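Local coordinates for FERM, ARHGEF and pleckstrin domain-containing protein 2 (Mus musculus, PDB 4GYV) that acts as a guanine nucleotide exchange factor that activates the small GTPase RAC1 and helps remodel the actin cytoskeleton, at residues L50-H62 against Q101-V115. Numbering follows the deposited sequence.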
loop_
_atom_site.group_PDB
_atom_site.type_symbol
_atom_site.label_atom_id
_atom_site.label_comp_id
_atom_site.label_asym_id
_atom_site.label_seq_id
_atom_site.Cartn_x
_atom_site.Cartn_y
_atom_site.Cartn_z
ATOM N N LEU A 50 5.517 -4.593 29.013
ATOM C CA LEU A 50 6.342 -3.383 28.975
ATOM C C LEU A 50 6.437 -2.790 27.571
ATOM O O LEU A 50 6.255 -1.587 27.363
ATOM C CB LEU A 50 7.743 -3.681 29.490
ATOM C CG LEU A 50 8.722 -2.517 29.504
ATOM C CD1 LEU A 50 8.245 -1.399 30.397
ATOM C CD2 LEU A 50 10.060 -3.017 29.954
ATOM N N LEU A 51 6.711 -3.652 26.605
ATOM C CA LEU A 51 6.804 -3.231 25.219
ATOM C C LEU A 51 5.469 -2.705 24.704
ATOM O O LEU A 51 5.366 -1.541 24.337
ATOM C CB LEU A 51 7.275 -4.393 24.353
ATOM C CG LEU A 51 7.198 -4.161 22.848
ATOM C CD1 LEU A 51 7.939 -2.906 22.461
ATOM C CD2 LEU A 51 7.764 -5.359 22.128
ATOM N N PHE A 52 4.443 -3.550 24.682
ATOM C CA PHE A 52 3.235 -3.191 23.946
ATOM C C PHE A 52 2.325 -2.200 24.635
ATOM O O PHE A 52 1.603 -1.487 23.979
ATOM C CB PHE A 52 2.477 -4.427 23.501
ATOM C CG PHE A 52 3.224 -5.226 22.504
ATOM C CD1 PHE A 52 3.413 -4.740 21.225
ATOM C CD2 PHE A 52 3.791 -6.436 22.853
ATOM C CE1 PHE A 52 4.131 -5.461 20.294
ATOM C CE2 PHE A 52 4.526 -7.162 21.928
ATOM C CZ PHE A 52 4.690 -6.678 20.650
ATOM N N SER A 53 2.399 -2.139 25.953
ATOM C CA SER A 53 1.639 -1.190 26.739
ATOM C C SER A 53 2.062 0.248 26.435
ATOM O O SER A 53 1.305 1.185 26.694
ATOM C CB SER A 53 1.835 -1.500 28.218
ATOM O OG SER A 53 2.307 -0.381 28.943
ATOM N N ASN A 54 3.266 0.414 25.889
ATOM C CA ASN A 54 3.835 1.736 25.650
ATOM C C ASN A 54 4.040 2.043 24.164
ATOM O O ASN A 54 4.736 3.024 23.813
ATOM C CB ASN A 54 5.172 1.884 26.367
ATOM C CG ASN A 54 5.038 1.850 27.861
ATOM O OD1 ASN A 54 4.574 2.815 28.481
ATOM N ND2 ASN A 54 5.460 0.745 28.463
ATOM N N ILE A 55 3.454 1.187 23.317
ATOM C CA ILE A 55 3.451 1.369 21.868
ATOM C C ILE A 55 2.028 1.413 21.331
ATOM O O ILE A 55 1.674 2.321 20.575
ATOM C CB ILE A 55 4.208 0.258 21.129
ATOM C CG1 ILE A 55 5.687 0.386 21.379
ATOM C CG2 ILE A 55 4.064 0.445 19.649
ATOM C CD1 ILE A 55 6.198 1.674 20.849
ATOM N N ASP A 56 1.221 0.433 21.739
ATOM C CA ASP A 56 -0.196 0.382 21.384
ATOM C C ASP A 56 -0.940 1.710 21.489
ATOM O O ASP A 56 -1.637 2.094 20.545
ATOM C CB ASP A 56 -0.941 -0.669 22.195
ATOM C CG ASP A 56 -0.765 -2.076 21.652
ATOM O OD1 ASP A 56 -0.345 -2.239 20.479
ATOM O OD2 ASP A 56 -1.067 -3.023 22.421
ATOM N N PRO A 57 -0.799 2.424 22.624
ATOM C CA PRO A 57 -1.491 3.723 22.690
ATOM C C PRO A 57 -0.892 4.767 21.740
ATOM O O PRO A 57 -1.638 5.564 21.186
ATOM C CB PRO A 57 -1.272 4.173 24.141
ATOM C CG PRO A 57 -0.684 3.033 24.843
ATOM C CD PRO A 57 0.001 2.184 23.835
ATOM N N VAL A 58 0.434 4.769 21.592
ATOM C CA VAL A 58 1.104 5.655 20.657
ATOM C C VAL A 58 0.558 5.447 19.250
ATOM O O VAL A 58 0.250 6.415 18.542
ATOM C CB VAL A 58 2.634 5.420 20.653
ATOM C CG1 VAL A 58 3.280 5.962 19.370
ATOM C CG2 VAL A 58 3.266 6.033 21.872
ATOM N N TYR A 59 0.424 4.189 18.845
ATOM C CA TYR A 59 -0.165 3.894 17.544
ATOM C C TYR A 59 -1.599 4.441 17.414
ATOM O O TYR A 59 -1.955 5.026 16.391
ATOM C CB TYR A 59 -0.127 2.402 17.274
ATOM C CG TYR A 59 -0.688 1.979 15.948
ATOM C CD1 TYR A 59 -2.041 1.700 15.802
ATOM C CD2 TYR A 59 0.138 1.823 14.847
ATOM C CE1 TYR A 59 -2.562 1.300 14.586
ATOM C CE2 TYR A 59 -0.373 1.403 13.623
ATOM C CZ TYR A 59 -1.722 1.148 13.500
ATOM O OH TYR A 59 -2.225 0.746 12.284
ATOM N N GLU A 60 -2.418 4.272 18.445
ATOM C CA GLU A 60 -3.771 4.815 18.385
ATOM C C GLU A 60 -3.754 6.318 18.150
ATOM O O GLU A 60 -4.541 6.837 17.366
ATOM C CB GLU A 60 -4.566 4.492 19.643
ATOM C CG GLU A 60 -4.976 3.058 19.706
ATOM C CD GLU A 60 -5.698 2.720 20.989
ATOM O OE1 GLU A 60 -6.232 3.676 21.633
ATOM O OE2 GLU A 60 -5.716 1.498 21.330
ATOM N N PHE A 61 -2.851 7.009 18.833
ATOM C CA PHE A 61 -2.750 8.437 18.682
ATOM C C PHE A 61 -2.478 8.842 17.233
ATOM O O PHE A 61 -3.203 9.672 16.654
ATOM C CB PHE A 61 -1.666 9.021 19.570
ATOM C CG PHE A 61 -1.303 10.400 19.179
ATOM C CD1 PHE A 61 -2.077 11.466 19.610
ATOM C CD2 PHE A 61 -0.236 10.632 18.314
ATOM C CE1 PHE A 61 -1.781 12.750 19.223
ATOM C CE2 PHE A 61 0.067 11.913 17.915
ATOM C CZ PHE A 61 -0.709 12.981 18.370
ATOM N N HIS A 62 -1.423 8.270 16.663
ATOM C CA HIS A 62 -1.057 8.588 15.298
ATOM C C HIS A 62 -2.143 8.215 14.299
ATOM O O HIS A 62 -2.321 8.858 13.281
ATOM C CB HIS A 62 0.270 7.942 14.943
ATOM C CG HIS A 62 1.425 8.519 15.703
ATOM N ND1 HIS A 62 1.979 9.740 15.394
ATOM C CD2 HIS A 62 2.103 8.061 16.779
ATOM C CE1 HIS A 62 2.958 10.003 16.240
ATOM N NE2 HIS A 62 3.057 8.997 17.089
ATOM N N GLN A 101 -3.182 16.931 22.376
ATOM C CA GLN A 101 -3.578 15.577 22.761
ATOM C C GLN A 101 -2.362 14.770 23.154
ATOM O O GLN A 101 -2.414 13.917 24.034
ATOM C CB GLN A 101 -4.249 14.868 21.596
ATOM C CG GLN A 101 -5.740 14.869 21.640
ATOM C CD GLN A 101 -6.354 14.624 20.267
ATOM O OE1 GLN A 101 -5.670 14.174 19.327
ATOM N NE2 GLN A 101 -7.655 14.936 20.134
ATOM N N LEU A 102 -1.267 15.044 22.469
ATOM C CA LEU A 102 -0.050 14.282 22.606
ATOM C C LEU A 102 0.448 14.358 24.038
ATOM O O LEU A 102 1.091 13.435 24.528
ATOM C CB LEU A 102 0.975 14.860 21.644
ATOM C CG LEU A 102 2.265 14.128 21.369
ATOM C CD1 LEU A 102 1.943 12.744 20.902
ATOM C CD2 LEU A 102 3.002 14.912 20.304
ATOM N N LYS A 103 0.138 15.457 24.716
ATOM C CA LYS A 103 0.592 15.638 26.085
ATOM C C LYS A 103 0.122 14.506 26.990
ATOM O O LYS A 103 0.806 14.134 27.938
ATOM C CB LYS A 103 0.140 16.992 26.631
ATOM C CG LYS A 103 0.791 18.180 25.951
ATOM C CD LYS A 103 0.344 19.477 26.606
ATOM C CE LYS A 103 0.919 20.693 25.900
ATOM N NZ LYS A 103 0.275 21.969 26.345
ATOM N N GLU A 104 -1.036 13.950 26.669
ATOM C CA GLU A 104 -1.618 12.842 27.417
ATOM C C GLU A 104 -0.957 11.499 27.090
ATOM O O GLU A 104 -1.381 10.457 27.574
ATOM C CB GLU A 104 -3.125 12.774 27.144
ATOM C CG GLU A 104 -3.852 14.026 27.540
ATOM C CD GLU A 104 -3.744 14.285 29.026
ATOM O OE1 GLU A 104 -2.960 15.174 29.431
ATOM O OE2 GLU A 104 -4.439 13.587 29.796
ATOM N N PHE A 105 0.090 11.536 26.274
ATOM C CA PHE A 105 0.788 10.323 25.852
ATOM C C PHE A 105 2.279 10.323 26.187
ATOM O O PHE A 105 2.971 9.364 25.873
ATOM C CB PHE A 105 0.644 10.136 24.340
ATOM C CG PHE A 105 -0.721 9.711 23.914
ATOM C CD1 PHE A 105 -1.749 10.623 23.830
ATOM C CD2 PHE A 105 -0.984 8.391 23.599
ATOM C CE1 PHE A 105 -3.018 10.229 23.441
ATOM C CE2 PHE A 105 -2.257 7.992 23.206
ATOM C CZ PHE A 105 -3.271 8.919 23.129
ATOM N N THR A 106 2.781 11.400 26.789
ATOM C CA THR A 106 4.208 11.523 27.059
ATOM C C THR A 106 4.719 10.394 27.964
ATOM O O THR A 106 5.874 9.969 27.850
ATOM C CB THR A 106 4.523 12.869 27.698
ATOM O OG1 THR A 106 3.696 13.035 28.850
ATOM C CG2 THR A 106 4.196 13.964 26.758
ATOM N N SER A 107 3.849 9.909 28.851
ATOM C CA SER A 107 4.178 8.810 29.750
ATOM C C SER A 107 4.737 7.615 28.977
ATOM O O SER A 107 5.690 6.962 29.395
ATOM C CB SER A 107 2.923 8.368 30.490
ATOM O OG SER A 107 1.899 9.326 30.315
ATOM N N TYR A 108 4.125 7.315 27.849
ATOM C CA TYR A 108 4.508 6.132 27.131
ATOM C C TYR A 108 5.857 6.345 26.476
ATOM O O TYR A 108 6.739 5.490 26.571
ATOM C CB TYR A 108 3.453 5.795 26.087
ATOM C CG TYR A 108 2.080 5.640 26.667
ATOM C CD1 TYR A 108 1.812 4.625 27.549
ATOM C CD2 TYR A 108 1.044 6.484 26.310
ATOM C CE1 TYR A 108 0.561 4.459 28.088
ATOM C CE2 TYR A 108 -0.224 6.323 26.845
ATOM C CZ TYR A 108 -0.448 5.305 27.743
ATOM O OH TYR A 108 -1.678 5.090 28.304
ATOM N N PHE A 109 6.012 7.482 25.806
ATOM C CA PHE A 109 7.259 7.777 25.114
ATOM C C PHE A 109 8.395 7.731 26.128
ATOM O O PHE A 109 9.473 7.210 25.867
ATOM C CB PHE A 109 7.193 9.151 24.445
ATOM C CG PHE A 109 6.277 9.199 23.263
ATOM C CD1 PHE A 109 6.693 8.732 22.027
ATOM C CD2 PHE A 109 4.999 9.714 23.379
ATOM C CE1 PHE A 109 5.844 8.766 20.924
ATOM C CE2 PHE A 109 4.147 9.749 22.279
ATOM C CZ PHE A 109 4.573 9.266 21.054
ATOM N N GLN A 110 8.118 8.251 27.308
ATOM C CA GLN A 110 9.094 8.306 28.377
ATOM C C GLN A 110 9.625 6.929 28.780
ATOM O O GLN A 110 10.707 6.831 29.332
ATOM C CB GLN A 110 8.474 8.985 29.592
ATOM C CG GLN A 110 9.460 9.602 30.498
ATOM C CD GLN A 110 9.609 11.063 30.222
ATOM O OE1 GLN A 110 8.704 11.843 30.522
ATOM N NE2 GLN A 110 10.753 11.459 29.644
ATOM N N ARG A 111 8.876 5.866 28.512
ATOM C CA ARG A 111 9.321 4.530 28.915
ATOM C C ARG A 111 10.092 3.792 27.818
ATOM O O ARG A 111 10.599 2.697 28.044
ATOM C CB ARG A 111 8.163 3.678 29.476
ATOM C CG ARG A 111 7.733 4.108 30.866
ATOM C CD ARG A 111 6.475 3.408 31.345
ATOM N NE ARG A 111 6.012 3.932 32.636
ATOM C CZ ARG A 111 6.590 3.665 33.815
ATOM N NH1 ARG A 111 6.096 4.176 34.949
ATOM N NH2 ARG A 111 7.666 2.879 33.864
ATOM N N HIS A 112 10.217 4.406 26.647
ATOM C CA HIS A 112 10.827 3.720 25.511
ATOM C C HIS A 112 12.274 3.333 25.697
ATOM O O HIS A 112 12.661 2.248 25.305
ATOM C CB HIS A 112 10.653 4.500 24.211
ATOM C CG HIS A 112 9.247 4.495 23.694
ATOM N ND1 HIS A 112 8.883 5.111 22.519
ATOM C CD2 HIS A 112 8.114 3.961 24.208
ATOM C CE1 HIS A 112 7.586 4.945 22.325
ATOM N NE2 HIS A 112 7.099 4.242 23.330
ATOM N N ASP A 113 13.077 4.197 26.296
ATOM C CA ASP A 113 14.479 3.855 26.514
ATOM C C ASP A 113 14.589 2.697 27.501
ATOM O O ASP A 113 15.515 1.876 27.441
ATOM C CB ASP A 113 15.243 5.066 27.029
ATOM C CG ASP A 113 14.669 5.601 28.320
ATOM O OD1 ASP A 113 13.577 6.214 28.272
ATOM O OD2 ASP A 113 15.307 5.409 29.378
ATOM N N GLU A 114 13.624 2.633 28.409
ATOM C CA GLU A 114 13.539 1.536 29.357
ATOM C C GLU A 114 13.107 0.247 28.638
ATOM O O GLU A 114 13.699 -0.808 28.845
ATOM C CB GLU A 114 12.585 1.924 30.479
ATOM C CG GLU A 114 12.129 0.802 31.370
ATOM C CD GLU A 114 11.003 1.235 32.316
ATOM O OE1 GLU A 114 10.482 0.359 33.050
ATOM O OE2 GLU A 114 10.647 2.445 32.325
ATOM N N VAL A 115 12.091 0.343 27.779
ATOM C CA VAL A 115 11.640 -0.787 26.969
ATOM C C VAL A 115 12.811 -1.358 26.184
ATOM O O VAL A 115 13.013 -2.564 26.074
ATOM C CB VAL A 115 10.557 -0.346 25.956
ATOM C CG1 VAL A 115 10.411 -1.379 24.822
ATOM C CG2 VAL A 115 9.225 -0.109 26.663
#
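The backbone O of Asn54 takes a hydrogen bond from NE2 of His112 at 2.7 Å, nearly straight at the hydrogen. The oxygen lies close to the imidazole plane, while the donor comes in tilted from the carbonyl plane. This joins two helix breaks in the all-helical DH (RhoGEF) domain: the turn between helices 45-52 and 56-77 lies against the kinked run of helices 92-102, 106-110 and 112-124. Helices 56-62 and 106-110 cross at -130°. The amide of Asn54 folds back on its own segment, where ND2 gives a hydrogen bond to a lone pair of Leu50 O, 2.7 Å away and in the plane of that carbonyl; that fixes the amide's rotation and leaves OD1 at the edge of the Tyr108 ring, 3.4 Å from its CD1. Over one face of that ring sits Pro57, its CG 3.7 Å from the centroid in a CH-pi contact. A serine in place of Tyr108 would probably strip Pro57 of this aromatic floor and open a gap beside the Asn54 amide. Further along, CG2 of Val58 makes a CH-pi contact over the face of Phe109, 3.9 Å from its centroid; Phe109 also touches Pro153 and Val154 of helix 152-170. With CG anti to the backbone N (chi1 165°), the Phe61 ring swings toward Leu102, whose CD1 sits over one face 3.8 Å from the centroid, and turns an edge to the face of Phe105, centroids 5.4 Å apart and planes at 54°; Phe61 CB also lies over that Phe105 face. At the other end, the methyls of Val115 part to different neighbours, CG2 to CG of Leu50 and CG1 to CD1 of Leu51 at 3.7 Å.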